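Local coordinates for metallo-beta-lactamase family protein (Thermus thermophilus, PDB 2ZO4) that binds two zinc ions in a metallo-beta-lactamase fold and probably acts as a hydrolase, at residues T69-D74 / R101-P106; E94-G99 / P147-D152; H171-A176 / Y205-P210; G99-F102 / E107-A110. One frame throughout, in Å; residues are numbered along the deposited sequence.

Contact 1 (T69-D74 / R101-P106); sequences THHHPD and RFWREP. With ZN (zinc ion), chain B; ZN (zinc ion), chain C.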
# COMPACT_ATOMS: atom_id res chain seq x y z
N THR A 69 -4.86 -6.02 -1.27
CA THR A 69 -3.72 -5.87 -0.38
C THR A 69 -3.88 -4.65 0.52
O THR A 69 -3.58 -4.71 1.71
CB THR A 69 -2.38 -5.79 -1.16
OG1 THR A 69 -2.41 -4.67 -2.05
CG2 THR A 69 -2.14 -7.08 -1.95
N HIS A 70 -4.39 -3.55 -0.06
CA HIS A 70 -4.64 -2.31 0.68
C HIS A 70 -5.55 -1.33 -0.07
O HIS A 70 -5.98 -1.59 -1.20
CB HIS A 70 -3.33 -1.65 1.11
CG HIS A 70 -2.41 -1.28 -0.02
ND1 HIS A 70 -1.97 -2.20 -0.95
CD2 HIS A 70 -1.82 -0.11 -0.34
CE1 HIS A 70 -1.16 -1.59 -1.80
NE2 HIS A 70 -1.05 -0.33 -1.45
N HIS A 71 -5.82 -0.19 0.57
CA HIS A 71 -6.82 0.79 0.13
C HIS A 71 -6.32 1.83 -0.87
O HIS A 71 -7.11 2.67 -1.32
CB HIS A 71 -7.36 1.54 1.35
CG HIS A 71 -6.41 2.56 1.89
ND1 HIS A 71 -5.38 2.22 2.74
CD2 HIS A 71 -6.31 3.89 1.69
CE1 HIS A 71 -4.69 3.31 3.06
NE2 HIS A 71 -5.24 4.34 2.43
N HIS A 72 -5.02 1.84 -1.17
CA HIS A 72 -4.49 2.85 -2.08
C HIS A 72 -5.16 2.73 -3.45
O HIS A 72 -5.50 1.61 -3.87
CB HIS A 72 -2.95 2.77 -2.19
CG HIS A 72 -2.24 3.15 -0.92
ND1 HIS A 72 -0.90 2.88 -0.72
CD2 HIS A 72 -2.68 3.74 0.21
CE1 HIS A 72 -0.55 3.31 0.48
NE2 HIS A 72 -1.61 3.84 1.07
N PRO A 73 -5.38 3.87 -4.14
CA PRO A 73 -6.23 3.90 -5.33
C PRO A 73 -5.79 2.94 -6.45
O PRO A 73 -6.64 2.37 -7.12
CB PRO A 73 -6.12 5.36 -5.81
CG PRO A 73 -4.89 5.90 -5.14
CD PRO A 73 -4.81 5.19 -3.83
N ASP A 74 -4.49 2.76 -6.62
CA ASP A 74 -3.93 1.86 -7.64
C ASP A 74 -4.20 0.36 -7.40
O ASP A 74 -3.96 -0.46 -8.28
CB ASP A 74 -2.43 2.12 -7.84
CG ASP A 74 -1.63 2.08 -6.54
OD1 ASP A 74 -2.12 2.57 -5.50
OD2 ASP A 74 -0.49 1.58 -6.57
N ARG A 101 -12.65 3.95 5.15
CA ARG A 101 -13.51 5.07 5.56
C ARG A 101 -13.17 6.36 4.82
O ARG A 101 -14.07 7.12 4.43
CB ARG A 101 -13.43 5.30 7.07
CG ARG A 101 -14.49 6.27 7.59
CD ARG A 101 -14.44 6.45 9.09
NE ARG A 101 -15.54 7.31 9.53
CZ ARG A 101 -15.54 8.06 10.63
NH1 ARG A 101 -14.49 8.07 11.44
NH2 ARG A 101 -16.60 8.80 10.93
N PHE A 102 -11.88 6.60 4.61
CA PHE A 102 -11.41 7.76 3.86
C PHE A 102 -12.09 7.87 2.48
O PHE A 102 -12.48 8.97 2.07
CB PHE A 102 -9.88 7.71 3.72
CG PHE A 102 -9.30 8.84 2.91
CD1 PHE A 102 -8.99 10.06 3.51
CD2 PHE A 102 -9.05 8.68 1.55
CE1 PHE A 102 -8.46 11.10 2.76
CE2 PHE A 102 -8.51 9.71 0.80
CZ PHE A 102 -8.21 10.93 1.41
N TRP A 103 -12.23 6.74 1.79
CA TRP A 103 -12.88 6.71 0.48
C TRP A 103 -14.40 6.77 0.58
O TRP A 103 -15.05 7.47 -0.19
CB TRP A 103 -12.45 5.48 -0.33
CG TRP A 103 -10.97 5.43 -0.65
CD1 TRP A 103 -10.09 4.45 -0.31
CD2 TRP A 103 -10.22 6.40 -1.39
NE1 TRP A 103 -8.84 4.74 -0.78
CE2 TRP A 103 -8.88 5.94 -1.44
CE3 TRP A 103 -10.54 7.62 -2.01
CZ2 TRP A 103 -7.87 6.65 -2.09
CZ3 TRP A 103 -9.52 8.33 -2.65
CH2 TRP A 103 -8.21 7.84 -2.68
N ARG A 104 -14.97 6.01 1.52
CA ARG A 104 -16.42 5.91 1.68
C ARG A 104 -17.05 7.20 2.22
O ARG A 104 -18.16 7.57 1.82
CB ARG A 104 -16.79 4.73 2.59
CG ARG A 104 -16.67 3.35 1.94
CD ARG A 104 -17.61 3.18 0.74
NE ARG A 104 -19.01 2.91 1.08
CZ ARG A 104 -19.41 2.26 2.17
NH2 ARG A 104 -20.70 2.07 2.39
N GLU A 105 -16.34 7.86 3.14
CA GLU A 105 -16.83 9.07 3.79
C GLU A 105 -15.84 10.21 3.57
O GLU A 105 -14.98 10.46 4.42
CB GLU A 105 -17.04 8.84 5.28
CG GLU A 105 -18.02 7.74 5.63
CD GLU A 105 -18.07 7.47 7.12
OE1 GLU A 105 -17.87 8.42 7.91
OE2 GLU A 105 -18.31 6.31 7.51
N PRO A 106 -15.95 10.91 2.42
CA PRO A 106 -15.00 11.95 2.03
C PRO A 106 -14.79 13.05 3.08
O PRO A 106 -13.77 13.72 3.05
CB PRO A 106 -15.63 12.54 0.77
CG PRO A 106 -16.43 11.43 0.21
CD PRO A 106 -17.01 10.74 1.40
ZN ZN B . 0.28 1.41 -1.91
ZN ZN C . 0.80 0.43 -5.03
O HOH W 1 0.22 1.92 -3.85
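Trp103 and His71 are joined by the one hydrogen bond between 69-74 and 101-106: indole NE1 donates to the backbone oxygen His71 O at 2.8 Å. The bond is bent (143° at the hydrogen), and the oxygen lies at the indole edge, tilted 24° from its plane.

Apolar and aromatic contacts back it up. The two rings meet rim to rim with their planes 52° apart, His71 CD2 lying 3.6 Å from Trp103 NE1. Pro73 CD adds a touch on Trp103 CZ2 at 3.8 Å. The imidazole ends of His71 are used elsewhere, ND1 by Glu95 and NE2 by the hydroxyl of Tyr205.

Metal bonds make up the third kind. His70 NE2 and His72 ND1 each hold one zinc at 2.2 Å, Asp74 OD2 binds the other zinc, and a water bridges the metals. With His75 these residues form the HxHxDH signature of the superfamily, so Trp103 grips the backbone between two zinc ligands as a second-shell residue.

The signature loop runs from strand 65-68 into helix 73-76; helix 99-104 brings up the tryptophan, and Thr137 and Arg138 of helix 133-138 pack on it.

Contact 2 (E94-G99 / P147-D152); sequences EEFARG and PLPLRD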
# COMPACT_ATOMS: atom_id res chain seq x y z
N GLU A 94 -8.27 -3.90 9.46
CA GLU A 94 -7.67 -2.65 9.93
C GLU A 94 -7.81 -1.47 8.95
O GLU A 94 -7.61 -0.31 9.33
CB GLU A 94 -6.20 -2.89 10.32
CG GLU A 94 -5.46 -1.71 10.94
CD GLU A 94 -5.81 -1.44 12.41
OE1 GLU A 94 -6.64 -2.17 13.00
OE2 GLU A 94 -5.23 -0.49 12.97
N GLU A 95 -8.15 -1.76 7.70
CA GLU A 95 -8.42 -0.72 6.70
C GLU A 95 -9.79 -0.07 6.91
O GLU A 95 -9.99 1.08 6.55
CB GLU A 95 -8.36 -1.27 5.27
CG GLU A 95 -6.99 -1.77 4.80
CD GLU A 95 -5.99 -0.66 4.55
OE1 GLU A 95 -5.57 0.00 5.52
OE2 GLU A 95 -5.59 -0.46 3.38
N PHE A 96 -10.72 -0.83 7.50
CA PHE A 96 -12.14 -0.47 7.51
C PHE A 96 -12.46 0.89 8.13
O PHE A 96 -13.20 1.67 7.53
CB PHE A 96 -12.98 -1.58 8.17
CG PHE A 96 -13.33 -2.72 7.25
CD1 PHE A 96 -12.34 -3.46 6.62
CD2 PHE A 96 -14.67 -3.06 7.03
CE1 PHE A 96 -12.66 -4.51 5.76
CE2 PHE A 96 -15.00 -4.11 6.18
CZ PHE A 96 -13.99 -4.84 5.55
N ALA A 97 -11.91 1.16 9.30
CA ALA A 97 -12.14 2.44 9.98
C ALA A 97 -11.13 3.50 9.56
O ALA A 97 -11.17 4.63 10.06
CB ALA A 97 -12.13 2.25 11.50
N ARG A 98 -10.23 3.16 8.65
CA ARG A 98 -9.16 4.08 8.26
C ARG A 98 -9.19 4.43 6.77
O ARG A 98 -10.01 5.24 6.35
CB ARG A 98 -7.80 3.54 8.72
CG ARG A 98 -7.73 3.31 10.24
CD ARG A 98 -6.39 2.74 10.67
NE ARG A 98 -6.32 2.49 12.11
CZ ARG A 98 -6.06 3.42 13.04
NH1 ARG A 98 -5.84 4.68 12.69
NH2 ARG A 98 -6.02 3.07 14.32
N GLY A 99 -8.31 3.81 5.98
CA GLY A 99 -8.24 4.05 4.54
C GLY A 99 -9.54 3.80 3.79
O GLY A 99 -9.89 4.56 2.89
N PRO A 147 -17.42 -4.80 1.60
CA PRO A 147 -16.23 -5.65 1.64
C PRO A 147 -16.22 -6.54 2.88
O PRO A 147 -16.77 -6.16 3.92
CB PRO A 147 -15.08 -4.64 1.69
CG PRO A 147 -15.67 -3.42 2.29
CD PRO A 147 -17.09 -3.38 1.79
N LEU A 148 -15.63 -7.72 2.76
CA LEU A 148 -15.52 -8.65 3.88
C LEU A 148 -14.16 -8.51 4.55
O LEU A 148 -13.13 -8.53 3.87
CB LEU A 148 -15.76 -10.09 3.42
CG LEU A 148 -17.19 -10.47 3.04
CD1 LEU A 148 -17.22 -11.79 2.30
CD2 LEU A 148 -18.08 -10.53 4.28
N PRO A 149 -14.14 -8.36 5.90
CA PRO A 149 -12.89 -8.16 6.63
C PRO A 149 -12.02 -9.42 6.73
O PRO A 149 -12.48 -10.47 7.20
CB PRO A 149 -13.35 -7.70 8.02
CG PRO A 149 -14.72 -8.27 8.17
CD PRO A 149 -15.32 -8.32 6.79
N LEU A 150 -10.77 -9.29 6.29
CA LEU A 150 -9.77 -10.34 6.45
C LEU A 150 -9.05 -10.20 7.79
O LEU A 150 -8.96 -9.11 8.34
CB LEU A 150 -8.75 -10.31 5.31
CG LEU A 150 -9.27 -10.60 3.89
CD1 LEU A 150 -8.19 -10.28 2.85
CD2 LEU A 150 -9.74 -12.03 3.76
N ARG A 151 -8.54 -11.32 8.29
CA ARG A 151 -7.86 -11.37 9.57
C ARG A 151 -6.46 -11.94 9.37
O ARG A 151 -6.26 -12.80 8.50
CB ARG A 151 -8.66 -12.26 10.52
CG ARG A 151 -8.61 -11.85 11.97
CD ARG A 151 -9.67 -12.58 12.79
NE ARG A 151 -11.02 -12.06 12.58
CZ ARG A 151 -12.00 -12.13 13.48
NH1 ARG A 151 -11.78 -12.68 14.67
NH2 ARG A 151 -13.19 -11.64 13.20
N ASP A 152 -5.49 -11.48 10.16
CA ASP A 152 -4.14 -12.01 10.09
C ASP A 152 -4.14 -13.52 10.36
O ASP A 152 -4.81 -13.98 11.28
CB ASP A 152 -3.21 -11.29 11.08
CG ASP A 152 -1.74 -11.64 10.89
OD1 ASP A 152 -1.28 -11.71 9.73
OD2 ASP A 152 -1.03 -11.85 11.90
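While Phe96 packs on Pro147 and Pro149, the carboxylate oxygen Glu94 OE2 nearby is gripped by two arginines. Arg98 NE reaches Glu94 OE2 at 3.3 Å in a salt bridge, coming from well above the carboxylate plane, and Arg207 NH1 supplies the second. A turn brings Arg98 back toward Glu94: residues Glu95 to Arg98 form a type I beta turn, closed by Arg98 N to Glu95 O at 3.0 Å.

Across the contact the chemistry is apolar, and Phe96 carries it with the far end of its ring. Pro147 O meets the ring edge, 3.5 Å from Phe96 CZ, while Pro149 N approaches Phe96 CZ obliquely at 3.5 Å. The two prolines flank this end of the ring. Pro147 CG is 3.9 Å from Phe96 CZ, the two side chains sliding past each other in opposite directions. Pro149 crosses the phenyl at about a right angle, and its CB makes an off-centre CH-pi contact 4.2 Å from the Phe96 ring centroid. The ring end is thus wedged between the two prolines.

They sit at the start of strand 148-150, the outermost strand of the six-stranded sheet, hydrogen-bonded to strand 88-92; the loop 94-99 leaves strand 88-92, sets Phe96 against Leu91 and the ring of His100, and runs on into helix 99-104.

Contact 3 (H171-A176 / Y205-P210); sequences HADGHA and YTRENP. With ZN (zinc ion), chain B.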
# COMPACT_ATOMS: atom_id res chain seq x y z
N HIS A 171 3.05 0.45 5.25
CA HIS A 171 2.70 1.09 4.00
C HIS A 171 1.22 1.52 3.99
O HIS A 171 0.88 2.59 3.49
CB HIS A 171 2.99 0.16 2.82
CG HIS A 171 2.63 0.74 1.49
ND1 HIS A 171 3.40 1.71 0.88
CD2 HIS A 171 1.58 0.51 0.67
CE1 HIS A 171 2.85 2.04 -0.28
NE2 HIS A 171 1.75 1.33 -0.43
N ALA A 172 0.37 0.67 4.55
CA ALA A 172 -1.02 1.01 4.85
C ALA A 172 -1.40 0.27 6.12
O ALA A 172 -0.82 -0.76 6.44
CB ALA A 172 -1.95 0.64 3.70
N ASP A 173 -2.38 0.80 6.85
CA ASP A 173 -2.73 0.28 8.18
C ASP A 173 -3.20 -1.17 8.15
O ASP A 173 -2.74 -1.99 8.95
CB ASP A 173 -3.77 1.19 8.83
CG ASP A 173 -3.30 2.64 8.91
OD1 ASP A 173 -2.32 2.90 9.64
OD2 ASP A 173 -3.90 3.51 8.24
N GLY A 174 -4.10 -1.49 7.22
CA GLY A 174 -4.58 -2.86 7.04
C GLY A 174 -4.01 -3.48 5.78
O GLY A 174 -4.71 -4.17 5.03
N HIS A 175 -2.73 -3.23 5.53
CA HIS A 175 -2.08 -3.85 4.39
C HIS A 175 -1.95 -5.34 4.66
O HIS A 175 -1.53 -5.77 5.74
CB HIS A 175 -0.72 -3.22 4.10
CG HIS A 175 -0.08 -3.75 2.86
ND1 HIS A 175 0.62 -4.94 2.83
CD2 HIS A 175 -0.06 -3.27 1.59
CE1 HIS A 175 1.06 -5.16 1.60
NE2 HIS A 175 0.66 -4.17 0.83
N ALA A 176 -2.33 -6.13 3.66
CA ALA A 176 -2.22 -7.57 3.75
C ALA A 176 -1.45 -8.11 2.55
O ALA A 176 -1.71 -7.72 1.42
CB ALA A 176 -3.61 -8.21 3.84
N TYR A 205 -5.60 9.35 9.04
CA TYR A 205 -6.28 8.12 9.46
C TYR A 205 -5.34 7.00 9.90
O TYR A 205 -5.79 5.92 10.27
CB TYR A 205 -7.20 7.61 8.33
CG TYR A 205 -6.51 7.41 6.99
CD1 TYR A 205 -5.74 6.27 6.74
CD2 TYR A 205 -6.63 8.36 5.98
CE1 TYR A 205 -5.10 6.09 5.51
CE2 TYR A 205 -6.00 8.20 4.75
CZ TYR A 205 -5.24 7.06 4.52
OH TYR A 205 -4.62 6.89 3.30
N THR A 206 -4.04 7.26 9.84
CA THR A 206 -3.00 6.26 10.08
C THR A 206 -2.88 5.90 11.57
O THR A 206 -3.17 6.72 12.44
CB THR A 206 -1.64 6.77 9.53
OG1 THR A 206 -1.78 7.12 8.14
CG2 THR A 206 -0.55 5.71 9.63
N ARG A 207 -2.47 4.66 11.84
CA ARG A 207 -2.01 4.23 13.18
C ARG A 207 -0.90 5.16 13.69
O ARG A 207 -0.31 5.91 12.91
CB ARG A 207 -1.51 2.78 13.13
CG ARG A 207 -2.61 1.73 12.95
CD ARG A 207 -2.10 0.45 12.28
NE ARG A 207 -1.07 -0.24 13.07
CZ ARG A 207 -1.32 -1.10 14.06
NH1 ARG A 207 -2.57 -1.40 14.39
NH2 ARG A 207 -0.31 -1.66 14.71
N GLU A 208 -0.62 5.10 14.99
CA GLU A 208 0.25 6.07 15.66
C GLU A 208 1.69 6.16 15.13
O GLU A 208 2.22 7.25 14.90
CB GLU A 208 0.26 5.83 17.18
N ASN A 209 2.33 5.01 14.93
CA ASN A 209 3.73 4.97 14.52
C ASN A 209 3.91 4.07 13.29
O ASN A 209 4.41 2.94 13.41
CB ASN A 209 4.60 4.49 15.70
CG ASN A 209 6.07 4.87 15.56
OD1 ASN A 209 6.53 5.28 14.49
ND2 ASN A 209 6.83 4.72 16.64
N PRO A 210 3.49 4.56 12.10
CA PRO A 210 3.50 3.74 10.88
C PRO A 210 4.86 3.15 10.50
O PRO A 210 4.90 2.02 10.00
CB PRO A 210 3.02 4.72 9.79
CG PRO A 210 3.20 6.07 10.36
CD PRO A 210 2.96 5.91 11.83
ZN ZN B . 0.28 1.41 -1.91
O HOH W 2 -1.79 4.92 6.43
O HOH W 1 0.22 1.92 -3.85
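Asp173 points its carboxylate at the backbone of Thr206 and Arg207, joining two loops that flank the dinuclear zinc site of the metallo-beta-lactamase fold. It is the second residue of a type I beta turn, Ala172 to His175, two positions after the zinc ligand His171, whose NE2 holds the metal at 2.1 Å.

The carboxylate stands nearly upright to the neighbouring phenol, its plane 81° from that of the Tyr205 ring. Asp173 OD2 meets the edge of this ring near its plane, 3.6 Å from Tyr205 CD1. On the other branch, Asp173 OD1 accepts from the backbone Arg207 N at 2.8 Å; the bond is almost straight (173°), but it arrives from above the carboxylate plane. Thr206 crosses Asp173 at about a right angle and brings its methyl CG2 to 3.3 Å from Asp173 OD1.

Arg207 lays its aliphatic part alongside the same oxygen, with CG 3.5 Å from Asp173 OD1. Its chain then bends at chi3 (63°), which takes the guanidinium away to a salt bridge between Arg207 NE and Asp213.

A bound water completes the join. Thr206 OG1 also has a polar partner in Trp203, just before the segment; the water donates to Asp173 OD2 at 3.1 Å and lies 2.8 Å from Thr206 OG1, bridging carboxylate and hydroxyl.

Contact 4 (G99-F102 / E107-A110); sequences GHRF and EAFA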
# COMPACT_ATOMS: atom_id res chain seq x y z
N GLY A 99 -8.31 3.81 5.98
CA GLY A 99 -8.24 4.05 4.54
C GLY A 99 -9.54 3.80 3.79
O GLY A 99 -9.89 4.56 2.89
N HIS A 100 -10.25 2.74 4.16
CA HIS A 100 -11.56 2.44 3.57
C HIS A 100 -12.58 3.54 3.88
O HIS A 100 -13.28 3.99 2.98
CB HIS A 100 -12.07 1.07 4.03
CG HIS A 100 -13.44 0.72 3.52
ND1 HIS A 100 -13.74 0.68 2.17
CD2 HIS A 100 -14.58 0.40 4.17
CE1 HIS A 100 -15.01 0.35 2.02
NE2 HIS A 100 -15.55 0.17 3.22
N ARG A 101 -12.65 3.95 5.15
CA ARG A 101 -13.51 5.07 5.56
C ARG A 101 -13.17 6.36 4.82
O ARG A 101 -14.07 7.12 4.43
CB ARG A 101 -13.43 5.30 7.07
CG ARG A 101 -14.49 6.27 7.59
CD ARG A 101 -14.44 6.45 9.09
NE ARG A 101 -15.54 7.31 9.53
CZ ARG A 101 -15.54 8.06 10.63
NH1 ARG A 101 -14.49 8.07 11.44
NH2 ARG A 101 -16.60 8.80 10.93
N PHE A 102 -11.88 6.60 4.61
CA PHE A 102 -11.41 7.76 3.86
C PHE A 102 -12.09 7.87 2.48
O PHE A 102 -12.48 8.97 2.07
CB PHE A 102 -9.88 7.71 3.72
CG PHE A 102 -9.30 8.84 2.91
CD1 PHE A 102 -8.99 10.06 3.51
CD2 PHE A 102 -9.05 8.68 1.55
CE1 PHE A 102 -8.46 11.10 2.76
CE2 PHE A 102 -8.51 9.71 0.80
CZ PHE A 102 -8.21 10.93 1.41
N GLU A 107 -15.75 13.21 3.99
CA GLU A 107 -15.70 14.28 5.00
C GLU A 107 -15.24 13.80 6.38
O GLU A 107 -15.10 14.61 7.30
CB GLU A 107 -17.06 14.98 5.10
N ALA A 108 -14.99 12.50 6.52
CA ALA A 108 -14.57 11.92 7.80
C ALA A 108 -13.18 12.39 8.25
O ALA A 108 -12.98 12.72 9.42
CB ALA A 108 -14.63 10.39 7.76
N PHE A 109 -12.23 12.43 7.31
CA PHE A 109 -10.85 12.82 7.63
C PHE A 109 -10.38 14.08 6.91
O PHE A 109 -9.21 14.46 7.01
CB PHE A 109 -9.88 11.66 7.33
CG PHE A 109 -10.11 10.43 8.18
CD1 PHE A 109 -9.82 10.44 9.54
CD2 PHE A 109 -10.60 9.26 7.60
CE1 PHE A 109 -10.03 9.30 10.32
CE2 PHE A 109 -10.82 8.12 8.38
CZ PHE A 109 -10.53 8.14 9.74
N ALA A 110 -11.29 14.74 6.19
CA ALA A 110 -10.95 15.87 5.32
C ALA A 110 -10.24 17.03 6.02
O ALA A 110 -9.14 17.42 5.61
CB ALA A 110 -12.19 16.37 4.58
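With CG trans to the backbone N (chi1 -170°), the Arg101 side chain runs toward Ala108 and Phe109, and the chain stays extended from CG to NE. From the other segment Phe109 answers with chi1 of -64°, CG beside its backbone N, which brings the CD2-CE2 side of its ring up to the stem of Arg101 and the backbone of Phe102.

Two side chains cross here at about a right angle, the guanidinium and phenyl planes standing 77° apart. Arg101 CD comes obliquely to the Phe109 ring, 4.0 Å from CE2, and Arg101 CB is almost as near. Farther out, the methyl of Ala108 covers one face of the guanidinium toward its rim: Ala108 CB is 3.7 Å from Arg101 NE. The charge itself is met by Glu105, in the link between the two segments, so the flat group is held by its polar edge while the alanine methyl lies against one face.

The two phenylalanines do not stack. Phe102 CA lies at the edge of the Phe109 ring, 4.1 Å from CD2, and Phe102 CD1 approaches Phe109 CB at 4.2 Å, this carbon lying near the plane of the Phe102 ring. The Phe102 ring itself is engaged elsewhere, in a cation-pi contact with Arg138 and against the ring of Tyr205.

This is a local surface contact that folds the chain back on itself: helix 99-104 ends, a short link turns, and Phe109, at the N-cap position, opens helix 110-119 with the side of its ring against Arg101 and Phe102 of the preceding helix.

In the fold
Contact 1 is the buried one; contacts 2 and 3 are partly buried, and contact 4 lies at the surface. Contacts 1 and 4 both use helix 99-104, sharing Arg101 and Phe102, and contact 2 meets contact 4 at Gly99, where that helix begins. The zinc of His70, His72 and His171 links contacts 1 and 3, as does the bond from His71 to Tyr205, while Glu95 of contact 2 binds both His71 and Gly174. Across the segments, contacts 1 and 3 each turn on one hydrogen bond involving the backbone, whereas contacts 2 and 4, farther out, are joined by aromatic and aliphatic packing, their salt bridges lying within a segment or with the linking loop.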